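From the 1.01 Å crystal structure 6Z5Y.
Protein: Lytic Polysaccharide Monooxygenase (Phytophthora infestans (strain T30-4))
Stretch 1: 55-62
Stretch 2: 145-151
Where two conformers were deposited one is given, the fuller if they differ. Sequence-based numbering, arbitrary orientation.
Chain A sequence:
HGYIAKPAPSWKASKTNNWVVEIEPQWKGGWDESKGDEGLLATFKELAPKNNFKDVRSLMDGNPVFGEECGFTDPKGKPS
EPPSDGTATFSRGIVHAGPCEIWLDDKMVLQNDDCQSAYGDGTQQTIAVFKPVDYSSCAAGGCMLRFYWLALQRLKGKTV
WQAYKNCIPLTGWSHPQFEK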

ATOM      1  N   ASP A  55      -3.773   7.940  -8.396  1.00 10.80           N
ATOM      2  CA  ASP A  55      -3.000   7.308  -7.311  1.00  9.68           C
ATOM      3  C   ASP A  55      -3.711   6.009  -6.934  1.00  8.57           C
ATOM      4  O   ASP A  55      -4.811   5.699  -7.454  1.00  9.20           O
ATOM      5  CB  ASP A  55      -2.815   8.271  -6.154  1.00 10.36           C
ATOM      6  CG  ASP A  55      -4.110   8.932  -5.695  1.00  9.81           C
ATOM      7  OD1 ASP A  55      -5.119   8.233  -5.608  1.00 10.64           O
ATOM      8  OD2 ASP A  55      -4.101  10.137  -5.370  1.00 11.64           O
ATOM      9  N   VAL A  56      -3.069   5.211  -6.111  1.00  8.26           N
ATOM     10  CA  VAL A  56      -3.632   3.881  -5.807  1.00  7.97           C
ATOM     11  C   VAL A  56      -4.904   4.015  -4.968  1.00  7.70           C
ATOM     12  O   VAL A  56      -5.838   3.235  -5.178  1.00  7.97           O
ATOM     13  CB  VAL A  56      -2.578   2.964  -5.175  1.00  8.22           C
ATOM     14  CG1 VAL A  56      -3.149   1.579  -4.945  1.00  8.44           C
ATOM     15  CG2 VAL A  56      -1.339   2.859  -6.050  1.00  9.14           C
ATOM     16  N   ARG A  57      -4.938   4.965  -4.047  1.00  7.30           N
ATOM     17  CA  ARG A  57      -6.141   5.132  -3.234  1.00  7.33           C
ATOM     18  C   ARG A  57      -7.340   5.420  -4.128  1.00  7.48           C
ATOM     19  O   ARG A  57      -8.433   4.860  -3.890  1.00  8.47           O
ATOM     20  CB  ARG A  57      -5.949   6.262  -2.218  1.00  7.38           C
ATOM     21  CG  ARG A  57      -7.180   6.456  -1.359  1.00  7.64           C
ATOM     22  CD  ARG A  57      -6.908   7.423  -0.221  1.00  7.44           C
ATOM     23  NE  ARG A  57      -8.060   7.423   0.679  1.00  7.93           N
ATOM     24  CZ  ARG A  57      -8.088   8.085   1.836  1.00  7.60           C
ATOM     25  NH1 ARG A  57      -7.079   8.864   2.162  1.00  7.97           N
ATOM     26  NH2 ARG A  57      -9.090   7.929   2.681  1.00  8.31           N
ATOM     27  N   SER A  58      -7.177   6.269  -5.122  1.00  8.15           N
ATOM     28  CA  SER A  58      -8.258   6.663  -6.057  0.50  8.80           C
ATOM     29  C   SER A  58      -8.686   5.453  -6.890  1.00  9.11           C
ATOM     30  O   SER A  58      -9.825   5.353  -7.300  1.00 10.14           O
ATOM     31  CB  SER A  58      -7.816   7.797  -6.954  0.50  8.40           C
ATOM     32  OG  SER A  58      -7.581   8.978  -6.185  0.50  8.33           O
ATOM     33  N   LEU A  59      -7.724   4.612  -7.243  1.00  8.83           N
ATOM     34  CA  LEU A  59      -8.006   3.390  -8.017  1.00  9.27           C
ATOM     35  C   LEU A  59      -8.854   2.411  -7.208  1.00  9.53           C
ATOM     36  O   LEU A  59      -9.787   1.794  -7.747  1.00 10.77           O
ATOM     37  CB  LEU A  59      -6.693   2.745  -8.451  1.00  9.92           C
ATOM     38  CG  LEU A  59      -6.773   1.409  -9.186  1.00 11.30           C
ATOM     39  CD1 LEU A  59      -7.453   1.590 -10.527  1.00 16.14           C
ATOM     40  CD2 LEU A  59      -5.374   0.847  -9.330  1.00 12.84           C
ATOM     41  N   MET A  60      -8.502   2.252  -5.948  1.00  8.21           N
ATOM     42  CA  MET A  60      -9.117   1.186  -5.123  1.00  8.12           C
ATOM     43  C   MET A  60     -10.393   1.643  -4.403  1.00  7.75           C
ATOM     44  O   MET A  60     -11.340   0.841  -4.317  1.00  9.07           O
ATOM     45  CB  MET A  60      -8.116   0.650  -4.102  1.00  7.32           C
ATOM     46  CG  MET A  60      -6.929  -0.031  -4.740  1.00  8.17           C
ATOM     47  SD  MET A  60      -6.010  -0.946  -3.518  1.00  8.65           S
ATOM     48  CE  MET A  60      -4.686  -1.598  -4.530  1.00  9.06           C
ATOM     49  N   ASP A  61     -10.405   2.832  -3.816  1.00  8.60           N
ATOM     50  CA  ASP A  61     -11.509   3.215  -2.933  1.00  9.21           C
ATOM     51  C   ASP A  61     -12.824   3.205  -3.713  1.00  9.65           C
ATOM     52  O   ASP A  61     -12.950   3.810  -4.770  1.00 10.74           O
ATOM     53  CB  ASP A  61     -11.292   4.601  -2.361  1.00  8.94           C
ATOM     54  CG  ASP A  61     -10.400   4.701  -1.145  1.00  8.81           C
ATOM     55  OD1 ASP A  61      -9.875   3.656  -0.678  1.00 10.26           O
ATOM     56  OD2 ASP A  61     -10.288   5.844  -0.628  1.00  9.87           O
ATOM     57  N   GLY A  62     -13.816   2.534  -3.163  1.00 10.36           N
ATOM     58  CA  GLY A  62     -15.141   2.482  -3.779  1.00 11.69           C
ATOM     59  C   GLY A  62     -15.228   1.597  -5.004  1.00 11.36           C
ATOM     60  O   GLY A  62     -16.287   1.581  -5.660  1.00 14.16           O
ATOM     61  N   LEU A 145      -4.145   6.129   9.466  1.00  6.70           N
ATOM     62  CA  LEU A 145      -3.136   5.823   8.434  1.00  6.51           C
ATOM     63  C   LEU A 145      -3.741   4.809   7.477  1.00  6.64           C
ATOM     64  O   LEU A 145      -4.348   3.835   7.895  1.00  7.25           O
ATOM     65  CB  LEU A 145      -1.875   5.277   9.081  1.00  6.97           C
ATOM     66  CG  LEU A 145      -0.753   4.928   8.089  1.00  7.23           C
ATOM     67  CD1 LEU A 145       0.617   5.039   8.759  1.00  8.74           C
ATOM     68  CD2 LEU A 145      -0.901   3.521   7.515  1.00  8.11           C
ATOM     69  N   ARG A 146      -3.615   5.083   6.185  1.00  6.16           N
ATOM     70  CA  ARG A 146      -4.031   4.112   5.174  1.00  6.29           C
ATOM     71  C   ARG A 146      -2.874   3.833   4.249  1.00  6.72           C
ATOM     72  O   ARG A 146      -2.240   4.756   3.719  1.00  8.33           O
ATOM     73  CB  ARG A 146      -5.259   4.581   4.409  1.00  7.00           C
ATOM     74  CG  ARG A 146      -6.512   4.590   5.275  1.00  7.27           C
ATOM     75  CD  ARG A 146      -7.741   5.016   4.498  1.00  8.51           C
ATOM     76  NE  ARG A 146      -8.970   4.968   5.293  1.00  9.33           N
ATOM     77  CZ  ARG A 146      -9.407   5.935   6.102  1.00  8.40           C
ATOM     78  NH1 ARG A 146      -8.742   7.077   6.228  1.00  8.11           N
ATOM     79  NH2 ARG A 146     -10.534   5.772   6.779  1.00  9.94           N
ATOM     80  N   PHE A 147      -2.610   2.552   4.058  1.00  6.24           N
ATOM     81  CA  PHE A 147      -1.585   2.050   3.119  1.00  6.42           C
ATOM     82  C   PHE A 147      -2.290   1.382   1.969  1.00  6.27           C
ATOM     83  O   PHE A 147      -3.230   0.587   2.194  1.00  6.62           O
ATOM     84  CB  PHE A 147      -0.694   1.054   3.851  1.00  7.07           C
ATOM     85  CG  PHE A 147       0.326   0.351   3.001  1.00  7.05           C
ATOM     86  CD1 PHE A 147       1.364   1.071   2.444  1.00  7.92           C
ATOM     87  CD2 PHE A 147       0.213  -0.994   2.699  1.00  8.07           C
ATOM     88  CE1 PHE A 147       2.330   0.404   1.687  1.00  8.37           C
ATOM     89  CE2 PHE A 147       1.159  -1.649   1.935  1.00  8.79           C
ATOM     90  CZ  PHE A 147       2.217  -0.946   1.429  1.00  8.75           C
ATOM     91  N   TYR A 148      -1.817   1.654   0.774  1.00  6.53           N
ATOM     92  CA  TYR A 148      -2.298   1.011  -0.457  1.00  6.61           C
ATOM     93  C   TYR A 148      -1.086   0.560  -1.245  1.00  6.69           C
ATOM     94  O   TYR A 148      -0.166   1.368  -1.458  1.00  7.62           O
ATOM     95  CB  TYR A 148      -3.099   1.986  -1.294  1.00  7.40           C
ATOM     96  CG  TYR A 148      -4.336   2.551  -0.647  1.00  7.45           C
ATOM     97  CD1 TYR A 148      -4.292   3.636   0.198  1.00  8.03           C
ATOM     98  CD2 TYR A 148      -5.583   1.986  -0.913  1.00  8.65           C
ATOM     99  CE1 TYR A 148      -5.471   4.128   0.782  1.00  8.73           C
ATOM    100  CE2 TYR A 148      -6.753   2.460  -0.352  1.00  8.72           C
ATOM    101  CZ  TYR A 148      -6.695   3.534   0.503  1.00  9.58           C
ATOM    102  OH  TYR A 148      -7.835   4.066   1.071  1.00 10.13           O
ATOM    103  N   TRP A 149      -1.159  -0.644  -1.757  1.00  6.93           N
ATOM    104  CA  TRP A 149      -0.073  -1.188  -2.589  1.00  6.88           C
ATOM    105  C   TRP A 149      -0.730  -2.019  -3.691  1.00  6.89           C
ATOM    106  O   TRP A 149      -1.510  -2.939  -3.400  1.00  7.89           O
ATOM    107  CB  TRP A 149       0.873  -2.040  -1.747  1.00  7.46           C
ATOM    108  CG  TRP A 149       2.005  -2.721  -2.450  1.00  7.34           C
ATOM    109  CD1 TRP A 149       2.664  -2.321  -3.570  1.00  8.23           C
ATOM    110  CD2 TRP A 149       2.652  -3.914  -1.989  1.00  7.70           C
ATOM    111  NE1 TRP A 149       3.659  -3.213  -3.863  1.00  8.96           N
ATOM    112  CE2 TRP A 149       3.701  -4.182  -2.886  1.00  8.31           C
ATOM    113  CE3 TRP A 149       2.462  -4.754  -0.887  1.00  8.03           C
ATOM    114  CZ2 TRP A 149       4.547  -5.288  -2.720  1.00  8.54           C
ATOM    115  CZ3 TRP A 149       3.281  -5.844  -0.737  1.00  8.70           C
ATOM    116  CH2 TRP A 149       4.308  -6.113  -1.633  1.00  8.89           C
ATOM    117  N   LEU A 150      -0.444  -1.654  -4.929  1.00  7.82           N
ATOM    118  CA  LEU A 150      -0.858  -2.457  -6.091  1.00  7.86           C
ATOM    119  C   LEU A 150       0.356  -3.218  -6.572  1.00  8.23           C
ATOM    120  O   LEU A 150       1.244  -2.657  -7.236  1.00  9.61           O
ATOM    121  CB  LEU A 150      -1.389  -1.535  -7.166  1.00  9.16           C
ATOM    122  CG  LEU A 150      -2.004  -2.268  -8.351  1.00 10.14           C
ATOM    123  CD1 LEU A 150      -3.321  -2.876  -7.961  1.00 10.87           C
ATOM    124  CD2 LEU A 150      -2.114  -1.403  -9.567  1.00 13.43           C
ATOM    125  N   ALA A 151       0.425  -4.486  -6.153  1.00  7.92           N
ATOM    126  CA  ALA A 151       1.544  -5.344  -6.536  1.00  8.52           C
ATOM    127  C   ALA A 151       1.241  -5.943  -7.894  1.00  8.93           C
ATOM    128  O   ALA A 151       0.109  -6.338  -8.207  1.00 10.11           O
ATOM    129  CB  ALA A 151       1.745  -6.413  -5.506  1.00  9.50           C
TER

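A short helix packed across a β-strand can rest on one aromatic residue that is used in several ways at once, and the contact between residues 56-60 and strand 145-151 is a compact example. The two axes cross at 81° and approach to 8.4 Å. Because side chains alternate along a strand, Arg146, Tyr148 and Leu150 point toward the helix, while Trp149 points away.

Polar contacts centre on the tyrosine hydroxyl. Tyr148 OH donates a hydrogen bond to Asp61 OD1 at 2.7 Å, reaching the first residue beyond the helix. The same carboxylate is held from within its own stretch: Arg57 NE forms a salt bridge with Asp61 OD2 at 3.0 Å. Each carboxylate oxygen thus has its own partner. Proximity alone does not make a bond, however; Arg57 NE lies 3.4 Å from Tyr148 OH, but the angle is poor.

The aromatic ring offers the helix both face and edge. Arg57 CA sits 3.8 Å from the centroid of the ring formed by Tyr148 CG to CZ, only 6° off its normal, a CH-π contact that sets this one carbon almost squarely over the ring. Met60 approaches at the edge instead, its SD 3.9 Å from Tyr148 CD2.

Apolar packing continues toward Leu150. Val56 CG1 lies 3.7 Å from Tyr148 CB and 4.2 Å from Leu150 CB, bridging two strand residues that face the same way. Met60 CE reaches Leu150 CD1 at 3.9 Å, and Leu59 CD2 meets Leu150 CD2 at 4.0 Å.

Charge is less comfortably placed at the Arg146 end, where Arg57 NH2 and Arg146 NH1 stand 3.7 Å apart. These are like charges, yet Arg146 also sets its aliphatic CD over one face of the Arg57 guanidinium.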